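Local coordinates for extracellular solute-binding protein, family 1 (Trichodesmium erythraeum IMS101, PDB 6G7N) that binds ferric iron and, as a periplasmic-type solute-binding protein, probably delivers it to an ABC transporter for uptake, at residues I71-S76 / P243-A248. Sequence-based numbering, arbitrary orientation. Where two conformers were deposited one is given.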
ATOM      1  N   ILE A  71     -15.253  11.135   8.024  1.00 15.40           N
ATOM      2  CA  ILE A  71     -14.578  12.353   7.575  1.00 15.13           C
ATOM      3  C   ILE A  71     -14.544  12.540   6.058  1.00 14.51           C
ATOM      4  O   ILE A  71     -13.939  13.524   5.591  1.00 15.71           O
ATOM      5  CB  ILE A  71     -13.160  12.496   8.149  1.00 15.94           C
ATOM      6  CG1 ILE A  71     -12.213  11.407   7.632  1.00 16.09           C
ATOM      7  CG2 ILE A  71     -13.231  12.518   9.681  1.00 18.70           C
ATOM      8  CD1 ILE A  71     -10.751  11.777   7.756  1.00 18.26           C
ATOM      9  N   LEU A  72     -15.167  11.635   5.295  1.00 13.81           N
ATOM     10  CA  LEU A  72     -15.147  11.708   3.833  1.00 13.17           C
ATOM     11  C   LEU A  72     -16.549  11.897   3.270  1.00 14.02           C
ATOM     12  O   LEU A  72     -17.527  11.561   3.905  1.00 16.63           O
ATOM     13  CB  LEU A  72     -14.528  10.432   3.258  1.00 12.75           C
ATOM     14  CG  LEU A  72     -13.091  10.125   3.705  1.00 13.18           C
ATOM     15  CD1 LEU A  72     -12.627   8.761   3.207  1.00 13.41           C
ATOM     16  CD2 LEU A  72     -12.121  11.191   3.293  1.00 14.87           C
ATOM     17  N   GLN A  73     -16.642  12.444   2.061  1.00 12.99           N
ATOM     18  CA  GLN A  73     -17.901  12.528   1.334  1.00 13.10           C
ATOM     19  C   GLN A  73     -17.772  11.863  -0.031  1.00 13.01           C
ATOM     20  O   GLN A  73     -16.707  11.895  -0.640  1.00 13.45           O
ATOM     21  CB  GLN A  73     -18.390  13.971   1.173  1.00 14.99           C
ATOM     22  CG  GLN A  73     -17.454  14.895   0.398  1.00 15.04           C
ATOM     23  CD  GLN A  73     -18.077  16.263   0.140  1.00 15.98           C
ATOM     24  OE1 GLN A  73     -19.091  16.373  -0.539  1.00 18.26           O
ATOM     25  NE2 GLN A  73     -17.455  17.311   0.684  1.00 16.16           N
ATOM     26  N   PRO A  74     -18.874  11.276  -0.510  1.00 12.99           N
ATOM     27  CA  PRO A  74     -18.781  10.537  -1.786  1.00 13.15           C
ATOM     28  C   PRO A  74     -18.701  11.455  -2.992  1.00 12.82           C
ATOM     29  O   PRO A  74     -19.371  12.481  -3.033  1.00 14.92           O
ATOM     30  CB  PRO A  74     -20.072   9.719  -1.805  1.00 14.92           C
ATOM     31  CG  PRO A  74     -21.034  10.543  -1.001  1.00 15.95           C
ATOM     32  CD  PRO A  74     -20.198  11.128   0.106  1.00 14.47           C
ATOM     33  N   ILE A  75     -17.918  11.065  -3.987  1.00 12.49           N
ATOM     34  CA  ILE A  75     -17.710  11.811  -5.204  1.00 12.63           C
ATOM     35  C   ILE A  75     -18.004  10.952  -6.413  1.00 12.28           C
ATOM     36  O   ILE A  75     -17.444   9.868  -6.533  1.00 14.01           O
ATOM     37  CB  ILE A  75     -16.238  12.314  -5.263  1.00 14.23           C
ATOM     38  CG1 ILE A  75     -15.887  13.200  -4.078  1.00 15.50           C
ATOM     39  CG2 ILE A  75     -15.968  13.021  -6.598  1.00 15.62           C
ATOM     40  CD1 ILE A  75     -16.671  14.457  -3.965  1.00 15.29           C
ATOM     41  N   SER A  76     -18.843  11.465  -7.317  1.00 13.72           N
ATOM     42  CA  SER A  76     -19.157  10.781  -8.564  0.70 13.84           C
ATOM     43  C   SER A  76     -18.550  11.562  -9.729  1.00 13.14           C
ATOM     44  O   SER A  76     -19.029  12.631 -10.082  1.00 16.33           O
ATOM     45  CB  SER A  76     -20.675  10.634  -8.719  0.70 17.18           C
ATOM     46  OG  SER A  76     -21.152   9.702  -7.751  0.70 21.96           O
ATOM     47  N   PRO A 243     -14.180  23.020   2.542  1.00 18.73           N
ATOM     48  CA  PRO A 243     -14.587  24.381   2.175  1.00 19.78           C
ATOM     49  C   PRO A 243     -14.559  24.676   0.678  1.00 19.81           C
ATOM     50  O   PRO A 243     -15.254  25.577   0.213  1.00 23.22           O
ATOM     51  CB  PRO A 243     -13.614  25.279   2.935  1.00 22.14           C
ATOM     52  CG  PRO A 243     -12.524  24.425   3.415  1.00 23.15           C
ATOM     53  CD  PRO A 243     -12.993  23.001   3.416  1.00 20.11           C
ATOM     54  N   ASN A 244     -13.753  23.928  -0.071  1.00 17.85           N
ATOM     55  CA  ASN A 244     -13.661  24.076  -1.534  1.00 18.65           C
ATOM     56  C   ASN A 244     -13.834  22.710  -2.183  1.00 16.66           C
ATOM     57  O   ASN A 244     -12.894  22.108  -2.724  1.00 16.60           O
ATOM     58  CB  ASN A 244     -12.325  24.683  -1.927  1.00 19.63           C
ATOM     59  CG  ASN A 244     -12.283  25.104  -3.379  1.00 19.46           C
ATOM     60  OD1 ASN A 244     -13.236  24.877  -4.144  1.00 20.35           O
ATOM     61  ND2 ASN A 244     -11.178  25.742  -3.771  1.00 22.89           N
ATOM     62  N   LYS A 245     -15.063  22.221  -2.167  1.00 17.91           N
ATOM     63  CA  LYS A 245     -15.382  20.917  -2.737  1.00 16.29           C
ATOM     64  C   LYS A 245     -15.044  20.842  -4.229  1.00 16.06           C
ATOM     65  O   LYS A 245     -14.466  19.857  -4.689  1.00 15.98           O
ATOM     66  CB  LYS A 245     -16.861  20.577  -2.496  1.00 18.09           C
ATOM     67  CG  LYS A 245     -17.291  19.232  -3.039  1.00 18.83           C
ATOM     68  CD  LYS A 245     -18.792  19.020  -2.890  1.00 20.46           C
ATOM     69  CE  LYS A 245     -19.205  17.690  -3.482  1.00 22.50           C
ATOM     70  NZ  LYS A 245     -20.628  17.367  -3.201  1.00 28.14           N
ATOM     71  N   GLU A 246     -15.383  21.881  -4.950  1.00 17.49           N
ATOM     72  CA  GLU A 246     -15.111  21.922  -6.384  1.00 18.76           C
ATOM     73  C   GLU A 246     -13.589  21.785  -6.731  1.00 15.84           C
ATOM     74  O   GLU A 246     -13.150  21.044  -7.628  1.00 15.92           O
ATOM     75  CB  GLU A 246     -15.666  23.211  -7.001  1.00 23.54           C
ATOM     76  N   GLY A 247     -12.806  22.505  -5.938  1.00 15.48           N
ATOM     77  CA  GLY A 247     -11.362  22.460  -6.090  1.00 14.88           C
ATOM     78  C   GLY A 247     -10.803  21.111  -5.671  1.00 13.80           C
ATOM     79  O   GLY A 247      -9.868  20.619  -6.312  1.00 13.33           O
ATOM     80  N   ALA A 248     -11.381  20.516  -4.624  1.00 13.04           N
ATOM     81  CA  ALA A 248     -10.952  19.192  -4.161  1.00 12.85           C
ATOM     82  C   ALA A 248     -11.181  18.146  -5.248  1.00 12.53           C
ATOM     83  O   ALA A 248     -10.298  17.315  -5.522  1.00 12.01           O
ATOM     84  CB  ALA A 248     -11.681  18.807  -2.893  1.00 13.39           C
TER
HETATM   85  O   HOH W   1     -21.361  18.141  -0.395  1.00 36.64           O
HETATM   86  O   HOH W   2     -20.805  14.697  -4.376  1.00 38.16           O
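Lys245, in the first turn of helix 245-255, lays a fully extended side chain across the carboxamide of Gln73 on the short, weakly bonded strand 72-73. CG lies anti to the backbone N (chi1 -179°), which carries the chain away from its helix to the strand. The last methylene of Lys245 meets the amide oxygen closely, CE to Gln73 OE1 3.2 Å. The ammonium group makes a weak hydrogen bond to that oxygen, Lys245 NZ to Gln73 OE1 3.2 Å. One water reinforces this pair, donating to OE1 of Gln73 and accepting from NZ of Lys245; a second links the same NZ to Pro74 O. The amide's other end is turned to strand 231-239, where Gln73 NE2 donates to Val239 O, a bond that fixes the flip of the group. Ile75 adds a light apolar touch, its CD1 lying 4.1 Å from CE of Lys245. A leucine in place of Gln73 would probably leave Val239 O and Lys245 NZ each without this amide partner. Asn244 caps the helix, its OD1 accepting from Gly247 N at 3.0 Å with the donor above the carbonyl plane. Strand 72-73 pairs antiparallel with strand 231-239, which leads into this N-capped helix: a peripheral strand-helix junction in the α/β fold of periplasmic binding proteins.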